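Local coordinates for ABC transporter periplasmic substrate-binding protein (Desulfovibrio alaskensis, PDB 5MY5) that probably captures tungstate in the periplasm, with high selectivity, and passes it to an ABC transporter for uptake, at residues S35-G40 / L57-V62; D75-L80 / K236-L241; S153-I158 / E166-Q171. The protein carries 2 engineered substitutions. All blocks are in the same frame, centred on the assembly; numbering follows the deposited sequence.

Interaction 1. Residues S35-G40 / L57-V62; sequences STDNTG and LRWTAV
Asp37 and Trp59 meet through one nearly straight hydrogen bond: Trp59 NE1 donates to Asp37 OD1 at 3.0 Å with an N-H...acceptor angle of 170°. The oxygen lies at the edge of the indole, close to its plane, so the donor's geometry is near ideal. The acceptor's is less so, because OD1 is met on its anti side with the nitrogen 32° out of the carboxylate plane. Beside this bond the contact is apolar, Asp37 CB resting on Ala61 CB at 3.5 Å.

A side-chain torsion on one side and strand alternation on the other bring the groups together. With CG anti to the backbone N (chi1 -174°), Asp37 directs its carboxylate from the helix across to the strand, where Trp59 and Ala61, two residues apart, extend from the same side. The indole also packs on Leu42, Asp43 and Ala46 of helix 41-53, which probably helps to hold the ring, and with it the N-H, in place. In short helix 34-39, Asp37 O accepts Gly40 N at 3.0 Å, while Thr36 O receives Thr39 OG1 at 2.7 Å as well as Thr39 N. Gly40, with positive phi, occupies the N-cap position of helix 41-53.

Strands 27-33 and 56-62 are parallel neighbours joined through these two helices, a beta-alpha-beta crossover of the kind from which the lobes of periplasmic binding proteins are built.

Interaction 2. Residues D75-L80 / K236-L241; sequences DVDILL and KVKKDL
Val76 reaches the facing segment by its backbone: Val76 O lies 3.8 Å from Val237 CG2, while its own side chain turns away. The Cys74-Cys234 disulfide lies two residues before Val76 and Lys236, covalently joining the two parts of the chain close to this contact.

Asp77 carries most of the interaction. CG stands anti to the carbonyl carbon (chi1 -53°), which brings the carboxylate across to the facing segment, where OD1 accepts Lys238 N at 2.9 Å with an N-H...acceptor angle of 170°. The donor approaches from above, 54° out of the carboxylate plane. Val237 CG2 packs against the same oxygen at 3.4 Å, and Lys238 CB runs alongside at 3.6 Å from OD1. Lys238 occupies the N-cap position of helix 239-250.

Ile78 begins strand 78-81 and packs beyond this contact on Ala242, Phe245 and Val246 of that helix.

The chemistry is therefore a buried carboxylate held by main-chain amides, since Asp77 OD2 accepts Met29 N of strand 27-33 while OD1 takes Lys238 N. The Lys238 side chain, bent at chi2, carries its ammonium group off from the carboxylate; the two N-H groups would be expected to help stabilise a negative charge on Asp77.

Interaction 3. Residues S153-I158 / E166-Q171; sequences SLWKQI and EAWYVQ
Trp155 and Tyr169 close a beta-alpha-beta unit made of strand 138-140, helix 146-155 and strand 169-171, and with Trp168 they form a buried aromatic cluster. The more ordered part is an offset edge-to-face pair: the edge of Tyr169 is directed at the face of the Trp155 five-membered ring, with centroids 5.6 Å apart and planes at 87°. Tyr169 CE1 comes to 3.9 Å from Trp155 NE1. A chi1 of -171° swings the Tyr169 ring out beside its own carbonyl carbon and over to Trp155, where its OH and Trp155 NE1 both hydrogen-bond to Glu151 OE2. This shared acceptor probably helps to hold both rings in their orientation. Phe138 adds a further edge-to-face partner for Trp155.

Contact with Trp168 is equally close but more limited. Its six-membered ring is oblique to that of Trp155, the planes 46° apart, and the centroids are 5.9 Å apart. Only the outer rim of Trp155 takes part, its CH2 lying at the edge of the Trp168 ring. On this outer side a bound sodium ion lies about 4 Å from the Trp168 side chain. The Trp155 CH2 to Trp168 CH2 distance is 3.8 Å.

Both segments of interaction 1 precede those of interaction 2, and interaction 3 lies wholly within the 155 residues that separate 75-80 from 236-241. All three reach one mixed sheet. Interactions 1 and 2 are on the same side of the chain's centre, with centres about 16 Å apart and nearest atoms about 4 Å apart; strands 56-62 and 78-81 flank strand 27-33, which pairs in parallel with both. Interaction 3 is on the opposite side, its centre about 30 Å from that of interaction 1 and about 39 Å from that of interaction 2. This separation is consistent with the two-lobed architecture of periplasmic binding proteins, interactions 1 and 2 belonging to one lobe and interaction 3 to the other.

Interaction 1. Residues S35-G40 / L57-V62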
loop_
_atom_site.group_PDB
_atom_site.type_symbol
_atom_site.label_atom_id
_atom_site.label_comp_id
_atom_site.label_asym_id
_atom_site.label_seq_id
_atom_site.Cartn_x
_atom_site.Cartn_y
_atom_site.Cartn_z
ATOM N N SER A 35 4.351 -1.823 -5.704
ATOM C CA SER A 35 3.769 -2.564 -4.631
ATOM C C SER A 35 2.454 -3.199 -5.092
ATOM O O SER A 35 2.139 -4.367 -4.723
ATOM C CB SER A 35 3.520 -1.759 -3.333
ATOM O OG SER A 35 2.729 -0.646 -3.572
ATOM N N THR A 36 1.677 -2.444 -5.890
ATOM C CA THR A 36 0.391 -2.971 -6.387
ATOM C C THR A 36 0.649 -4.234 -7.200
ATOM O O THR A 36 -0.021 -5.295 -7.015
ATOM C CB THR A 36 -0.352 -1.922 -7.214
ATOM O OG1 THR A 36 -0.569 -0.752 -6.417
ATOM C CG2 THR A 36 -1.728 -2.450 -7.609
ATOM N N ASP A 37 1.566 -4.105 -8.109
ATOM C CA ASP A 37 1.869 -5.258 -8.993
ATOM C C ASP A 37 2.325 -6.470 -8.169
ATOM O O ASP A 37 1.865 -7.609 -8.424
ATOM C CB ASP A 37 2.881 -4.843 -10.010
ATOM C CG ASP A 37 3.155 -5.923 -11.076
ATOM O OD1 ASP A 37 2.230 -6.280 -11.828
ATOM O OD2 ASP A 37 4.301 -6.340 -11.162
ATOM N N ASN A 38 3.194 -6.244 -7.221
ATOM C CA ASN A 38 3.636 -7.330 -6.335
ATOM C C ASN A 38 2.560 -8.134 -5.654
ATOM O O ASN A 38 2.830 -9.325 -5.405
ATOM C CB ASN A 38 4.619 -6.845 -5.295
ATOM C CG ASN A 38 5.931 -6.406 -5.915
ATOM O OD1 ASN A 38 6.241 -6.760 -7.031
ATOM N ND2 ASN A 38 6.684 -5.626 -5.166
ATOM N N THR A 39 1.384 -7.567 -5.352
ATOM C CA THR A 39 0.316 -8.299 -4.657
ATOM C C THR A 39 -0.274 -9.361 -5.572
ATOM O O THR A 39 -0.943 -10.264 -5.085
ATOM C CB THR A 39 -0.890 -7.404 -4.228
ATOM O OG1 THR A 39 -1.559 -6.830 -5.375
ATOM C CG2 THR A 39 -0.429 -6.256 -3.277
ATOM N N GLY A 40 -0.179 -9.132 -6.873
ATOM C CA GLY A 40 -0.812 -9.981 -7.883
ATOM C C GLY A 40 -2.303 -9.772 -8.100
ATOM O O GLY A 40 -2.911 -10.495 -8.914
ATOM N N LEU A 57 -6.883 -4.815 -20.379
ATOM C CA LEU A 57 -6.152 -3.898 -19.463
ATOM C C LEU A 57 -4.691 -4.237 -19.512
ATOM O O LEU A 57 -4.292 -5.356 -19.235
ATOM C CB LEU A 57 -6.644 -4.060 -18.025
ATOM C CG LEU A 57 -5.953 -3.230 -16.949
ATOM C CD1 LEU A 57 -6.243 -1.735 -17.081
ATOM C CD2 LEU A 57 -6.296 -3.699 -15.518
ATOM N N ARG A 58 -3.871 -3.221 -19.801
ATOM C CA ARG A 58 -2.417 -3.318 -19.796
ATOM C C ARG A 58 -1.943 -2.363 -18.736
ATOM O O ARG A 58 -2.408 -1.228 -18.661
ATOM C CB ARG A 58 -1.801 -3.032 -21.137
ATOM C CG ARG A 58 -2.118 -4.042 -22.216
ATOM C CD ARG A 58 -1.472 -3.621 -23.525
ATOM N NE ARG A 58 -1.996 -4.395 -24.659
ATOM C CZ ARG A 58 -1.854 -3.999 -25.924
ATOM N NH1 ARG A 58 -1.206 -2.873 -26.245
ATOM N NH2 ARG A 58 -2.430 -4.711 -26.891
ATOM N N TRP A 59 -0.969 -2.766 -17.950
ATOM C CA TRP A 59 -0.500 -1.861 -16.922
ATOM C C TRP A 59 1.016 -1.838 -16.865
ATOM O O TRP A 59 1.632 -2.795 -17.199
ATOM C CB TRP A 59 -1.080 -2.140 -15.544
ATOM C CG TRP A 59 -0.768 -3.428 -14.911
ATOM C CD1 TRP A 59 0.206 -3.684 -13.985
ATOM C CD2 TRP A 59 -1.443 -4.652 -15.148
ATOM N NE1 TRP A 59 0.166 -5.003 -13.619
ATOM C CE2 TRP A 59 -0.831 -5.628 -14.324
ATOM C CE3 TRP A 59 -2.551 -5.016 -15.935
ATOM C CZ2 TRP A 59 -1.232 -6.976 -14.333
ATOM C CZ3 TRP A 59 -2.944 -6.365 -15.956
ATOM C CH2 TRP A 59 -2.309 -7.318 -15.125
ATOM N N THR A 60 1.575 -0.729 -16.446
ATOM C CA THR A 60 2.963 -0.638 -16.118
ATOM C C THR A 60 3.041 -0.227 -14.674
ATOM O O THR A 60 2.292 0.721 -14.225
ATOM C CB THR A 60 3.566 0.452 -16.988
ATOM O OG1 THR A 60 3.547 -0.067 -18.344
ATOM C CG2 THR A 60 5.002 0.724 -16.652
ATOM N N ALA A 61 3.937 -0.912 -13.955
ATOM C CA ALA A 61 4.137 -0.732 -12.524
ATOM C C ALA A 61 5.446 -0.051 -12.219
ATOM O O ALA A 61 6.539 -0.558 -12.590
ATOM C CB ALA A 61 4.063 -2.091 -11.832
ATOM N N VAL A 62 5.356 1.110 -11.573
ATOM C CA VAL A 62 6.508 2.014 -11.315
ATOM C C VAL A 62 6.346 2.608 -9.962
ATOM O O VAL A 62 5.388 2.285 -9.278
ATOM C CB VAL A 62 6.555 3.090 -12.417
ATOM C CG1 VAL A 62 6.949 2.464 -13.733
ATOM C CG2 VAL A 62 5.266 3.874 -12.599
#

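Interaction 2. Residues D75-L80 / K236-L241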
loop_
_atom_site.group_PDB
_atom_site.type_symbol
_atom_site.label_atom_id
_atom_site.label_comp_id
_atom_site.label_asym_id
_atom_site.label_seq_id
_atom_site.Cartn_x
_atom_site.Cartn_y
_atom_site.Cartn_z
ATOM N N ASP A 75 0.773 9.359 -21.147
ATOM C CA ASP A 75 1.242 8.041 -21.532
ATOM C C ASP A 75 0.124 6.962 -21.371
ATOM O O ASP A 75 0.201 5.817 -21.889
ATOM C CB ASP A 75 2.475 7.587 -20.745
ATOM C CG ASP A 75 3.717 8.356 -21.018
ATOM O OD1 ASP A 75 3.937 8.636 -22.201
ATOM O OD2 ASP A 75 4.562 8.555 -20.088
ATOM N N VAL A 76 -0.782 7.208 -20.424
ATOM C CA VAL A 76 -1.783 6.268 -19.947
ATOM C C VAL A 76 -3.148 6.922 -19.808
ATOM O O VAL A 76 -3.302 8.153 -19.761
ATOM C CB VAL A 76 -1.360 5.613 -18.585
ATOM C CG1 VAL A 76 -0.094 4.814 -18.687
ATOM C CG2 VAL A 76 -1.294 6.655 -17.459
ATOM N N ASP A 77 -4.188 6.097 -19.772
ATOM C CA ASP A 77 -5.530 6.509 -19.630
ATOM C C ASP A 77 -6.068 6.643 -18.185
ATOM O O ASP A 77 -7.067 7.301 -17.918
ATOM C CB ASP A 77 -6.424 5.486 -20.349
ATOM C CG ASP A 77 -5.994 5.255 -21.803
ATOM O OD1 ASP A 77 -5.934 6.266 -22.576
ATOM O OD2 ASP A 77 -5.692 4.107 -22.197
ATOM N N ILE A 78 -5.419 5.916 -17.279
ATOM C CA ILE A 78 -5.912 5.813 -15.871
ATOM C C ILE A 78 -4.757 5.476 -14.955
ATOM O O ILE A 78 -3.819 4.810 -15.335
ATOM C CB ILE A 78 -7.028 4.725 -15.812
ATOM C CG1 ILE A 78 -7.757 4.829 -14.513
ATOM C CG2 ILE A 78 -6.476 3.367 -16.109
ATOM C CD1 ILE A 78 -9.003 3.956 -14.487
ATOM N N LEU A 79 -4.894 5.959 -13.738
ATOM C CA LEU A 79 -3.979 5.642 -12.671
ATOM C C LEU A 79 -4.731 4.733 -11.668
ATOM O O LEU A 79 -5.877 4.971 -11.338
ATOM C CB LEU A 79 -3.568 6.925 -11.893
ATOM C CG LEU A 79 -2.883 8.000 -12.668
ATOM C CD1 LEU A 79 -2.348 9.086 -11.716
ATOM C CD2 LEU A 79 -1.833 7.544 -13.616
ATOM N N LEU A 80 -3.947 3.850 -11.083
ATOM C CA LEU A 80 -4.447 3.099 -9.856
ATOM C C LEU A 80 -3.311 3.243 -8.877
ATOM O O LEU A 80 -2.287 2.594 -8.971
ATOM C CB LEU A 80 -4.737 1.616 -10.195
ATOM C CG LEU A 80 -5.234 0.799 -9.005
ATOM C CD1 LEU A 80 -6.551 1.296 -8.435
ATOM C CD2 LEU A 80 -5.314 -0.693 -9.494
ATOM N N LYS A 236 -6.499 12.785 -26.473
ATOM C CA LYS A 236 -6.693 11.494 -27.123
ATOM C C LYS A 236 -6.873 10.354 -26.096
ATOM O O LYS A 236 -6.772 9.176 -26.475
ATOM C CB LYS A 236 -5.514 11.188 -28.084
ATOM C CG LYS A 236 -5.457 12.215 -29.238
ATOM C CD LYS A 236 -4.672 11.725 -30.403
ATOM C CE LYS A 236 -4.693 12.791 -31.505
ATOM N NZ LYS A 236 -4.262 12.201 -32.803
ATOM N N VAL A 237 -6.966 10.712 -24.813
ATOM C CA VAL A 237 -7.098 9.700 -23.739
ATOM C C VAL A 237 -8.408 8.891 -23.926
ATOM O O VAL A 237 -9.445 9.406 -24.379
ATOM C CB VAL A 237 -7.046 10.373 -22.328
ATOM C CG1 VAL A 237 -8.330 10.993 -21.885
ATOM C CG2 VAL A 237 -6.599 9.369 -21.311
ATOM N N LYS A 238 -8.343 7.599 -23.557
ATOM C CA LYS A 238 -9.500 6.721 -23.718
ATOM C C LYS A 238 -10.352 6.827 -22.496
ATOM O O LYS A 238 -10.439 5.916 -21.652
ATOM C CB LYS A 238 -9.036 5.276 -23.998
ATOM C CG LYS A 238 -8.170 5.094 -25.249
ATOM C CD LYS A 238 -8.969 5.435 -26.490
ATOM C CE LYS A 238 -8.379 4.784 -27.749
ATOM N NZ LYS A 238 -9.409 4.726 -28.822
ATOM N N LYS A 239 -11.008 7.963 -22.284
ATOM C CA LYS A 239 -11.827 8.238 -21.113
ATOM C C LYS A 239 -12.970 7.279 -20.900
ATOM O O LYS A 239 -13.312 6.938 -19.767
ATOM C CB LYS A 239 -12.392 9.694 -21.183
ATOM C CG LYS A 239 -13.331 10.100 -20.049
ATOM C CD LYS A 239 -12.657 10.043 -18.648
ATOM C CE LYS A 239 -13.285 10.926 -17.595
ATOM N NZ LYS A 239 -14.679 10.639 -17.150
ATOM N N ASP A 240 -13.603 6.882 -22.004
ATOM C CA ASP A 240 -14.760 6.008 -21.847
ATOM C C ASP A 240 -14.295 4.605 -21.352
ATOM O O ASP A 240 -14.932 4.029 -20.535
ATOM C CB ASP A 240 -15.485 5.859 -23.174
ATOM C CG ASP A 240 -16.188 7.090 -23.569
ATOM O OD1 ASP A 240 -16.543 7.921 -22.694
ATOM O OD2 ASP A 240 -16.428 7.218 -24.775
ATOM N N LEU A 241 -13.133 4.124 -21.822
ATOM C CA LEU A 241 -12.549 2.824 -21.336
ATOM C C LEU A 241 -12.187 3.030 -19.827
ATOM O O LEU A 241 -12.407 2.137 -19.010
ATOM C CB LEU A 241 -11.375 2.374 -22.056
ATOM C CG LEU A 241 -11.546 2.169 -23.537
ATOM C CD1 LEU A 241 -10.337 1.632 -24.223
ATOM C CD2 LEU A 241 -12.801 1.388 -23.888
#

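Interaction 3. Residues S153-I158 / E166-Q171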
loop_
_atom_site.group_PDB
_atom_site.type_symbol
_atom_site.label_atom_id
_atom_site.label_comp_id
_atom_site.label_asym_id
_atom_site.label_seq_id
_atom_site.Cartn_x
_atom_site.Cartn_y
_atom_site.Cartn_z
ATOM N N SER A 153 5.493 8.941 8.902
ATOM C CA SER A 153 4.257 9.650 9.181
ATOM C C SER A 153 3.665 9.213 10.510
ATOM O O SER A 153 2.989 10.011 11.145
ATOM C CB SER A 153 3.209 9.519 8.049
ATOM O OG SER A 153 2.459 8.299 8.062
ATOM N N LEU A 154 3.833 7.940 10.892
ATOM C CA LEU A 154 3.290 7.414 12.152
ATOM C C LEU A 154 3.909 8.058 13.367
ATOM O O LEU A 154 3.211 8.401 14.377
ATOM C CB LEU A 154 3.519 5.927 12.291
ATOM C CG LEU A 154 2.907 5.019 11.200
ATOM C CD1 LEU A 154 3.090 3.560 11.482
ATOM C CD2 LEU A 154 1.442 5.303 10.964
ATOM N N TRP A 155 5.217 8.278 13.312
ATOM C CA TRP A 155 5.891 8.895 14.411
ATOM C C TRP A 155 5.433 10.298 14.611
ATOM O O TRP A 155 5.518 10.787 15.722
ATOM C CB TRP A 155 7.424 8.857 14.241
ATOM C CG TRP A 155 7.978 7.515 14.347
ATOM C CD1 TRP A 155 8.364 6.637 13.269
ATOM C CD2 TRP A 155 8.233 6.715 15.552
ATOM N NE1 TRP A 155 8.778 5.495 13.781
ATOM C CE2 TRP A 155 8.736 5.476 15.168
ATOM C CE3 TRP A 155 8.083 6.974 16.929
ATOM C CZ2 TRP A 155 9.126 4.489 16.088
ATOM C CZ3 TRP A 155 8.438 6.068 17.803
ATOM C CH2 TRP A 155 8.934 4.798 17.448
ATOM N N LYS A 156 5.039 10.968 13.535
ATOM C CA LYS A 156 4.583 12.357 13.630
ATOM C C LYS A 156 3.366 12.541 14.514
ATOM O O LYS A 156 3.124 13.661 14.947
ATOM C CB LYS A 156 4.305 12.941 12.238
ATOM C CG LYS A 156 5.554 13.237 11.454
ATOM C CD LYS A 156 6.054 14.661 11.665
ATOM C CE LYS A 156 7.088 15.022 10.610
ATOM N NZ LYS A 156 6.435 15.480 9.350
ATOM N N GLN A 157 2.638 11.472 14.826
ATOM C CA GLN A 157 1.466 11.492 15.676
ATOM C C GLN A 157 1.649 11.047 17.120
ATOM O O GLN A 157 0.641 10.961 17.829
ATOM C CB GLN A 157 0.373 10.596 15.058
ATOM C CG GLN A 157 0.095 10.790 13.576
ATOM C CD GLN A 157 -0.320 12.222 13.208
ATOM O OE1 GLN A 157 0.441 12.975 12.582
ATOM N NE2 GLN A 157 -1.548 12.588 13.566
ATOM N N ILE A 158 2.866 10.720 17.580
ATOM C CA ILE A 158 3.086 10.416 19.021
ATOM C C ILE A 158 3.295 11.797 19.687
ATOM O O ILE A 158 3.529 12.774 19.001
ATOM C CB ILE A 158 4.270 9.414 19.368
ATOM C CG1 ILE A 158 5.656 9.952 18.971
ATOM C CG2 ILE A 158 4.044 8.030 18.748
ATOM C CD1 ILE A 158 6.838 9.247 19.641
ATOM N N GLU A 166 17.899 8.412 17.969
ATOM C CA GLU A 166 18.001 7.499 19.066
ATOM C C GLU A 166 18.674 6.214 18.663
ATOM O O GLU A 166 18.462 5.710 17.528
ATOM C CB GLU A 166 16.608 7.144 19.728
ATOM C CG GLU A 166 15.781 8.361 20.200
ATOM C CD GLU A 166 16.522 9.479 20.965
ATOM O OE1 GLU A 166 16.950 9.191 22.051
ATOM O OE2 GLU A 166 16.667 10.630 20.402
ATOM N N ALA A 167 19.574 5.687 19.503
ATOM C CA ALA A 167 20.357 4.482 19.128
ATOM C C ALA A 167 19.538 3.235 18.953
ATOM O O ALA A 167 19.986 2.359 18.133
ATOM C CB ALA A 167 21.493 4.266 20.099
ATOM N N TRP A 168 18.343 3.195 19.547
ATOM C CA TRP A 168 17.445 2.026 19.422
ATOM C C TRP A 168 16.745 2.015 18.052
ATOM O O TRP A 168 16.169 0.988 17.703
ATOM C CB TRP A 168 16.432 1.906 20.577
ATOM C CG TRP A 168 15.668 3.104 20.823
ATOM C CD1 TRP A 168 15.952 4.080 21.772
ATOM C CD2 TRP A 168 14.482 3.583 20.151
ATOM N NE1 TRP A 168 15.104 5.096 21.686
ATOM C CE2 TRP A 168 14.154 4.833 20.719
ATOM C CE3 TRP A 168 13.669 3.112 19.048
ATOM C CZ2 TRP A 168 13.129 5.570 20.312
ATOM C CZ3 TRP A 168 12.561 3.858 18.681
ATOM C CH2 TRP A 168 12.270 5.076 19.302
ATOM N N TYR A 169 16.744 3.110 17.345
ATOM C CA TYR A 169 16.118 3.295 16.093
ATOM C C TYR A 169 17.028 3.002 14.920
ATOM O O TYR A 169 18.059 3.712 14.782
ATOM C CB TYR A 169 15.615 4.723 15.956
ATOM C CG TYR A 169 14.717 5.053 14.739
ATOM C CD1 TYR A 169 13.385 4.594 14.663
ATOM C CD2 TYR A 169 15.177 5.762 13.685
ATOM C CE1 TYR A 169 12.592 4.938 13.591
ATOM C CE2 TYR A 169 14.405 6.094 12.616
ATOM C CZ TYR A 169 13.057 5.660 12.540
ATOM O OH TYR A 169 12.277 6.043 11.517
ATOM N N VAL A 170 16.798 1.895 14.248
ATOM C CA VAL A 170 17.707 1.321 13.205
ATOM C C VAL A 170 17.133 1.687 11.853
ATOM O O VAL A 170 15.946 1.524 11.579
ATOM C CB VAL A 170 17.762 -0.206 13.398
ATOM C CG1 VAL A 170 18.577 -0.814 12.257
ATOM C CG2 VAL A 170 18.290 -0.623 14.742
ATOM N N GLN A 171 17.955 2.209 10.959
ATOM C CA GLN A 171 17.578 2.542 9.578
ATOM C C GLN A 171 18.399 1.633 8.629
ATOM O O GLN A 171 19.615 1.714 8.578
ATOM C CB GLN A 171 17.861 4.000 9.274
ATOM C CG GLN A 171 17.019 4.931 10.134
ATOM C CD GLN A 171 17.237 6.404 9.889
ATOM O OE1 GLN A 171 18.301 6.857 10.212
ATOM N NE2 GLN A 171 16.297 7.113 9.304
#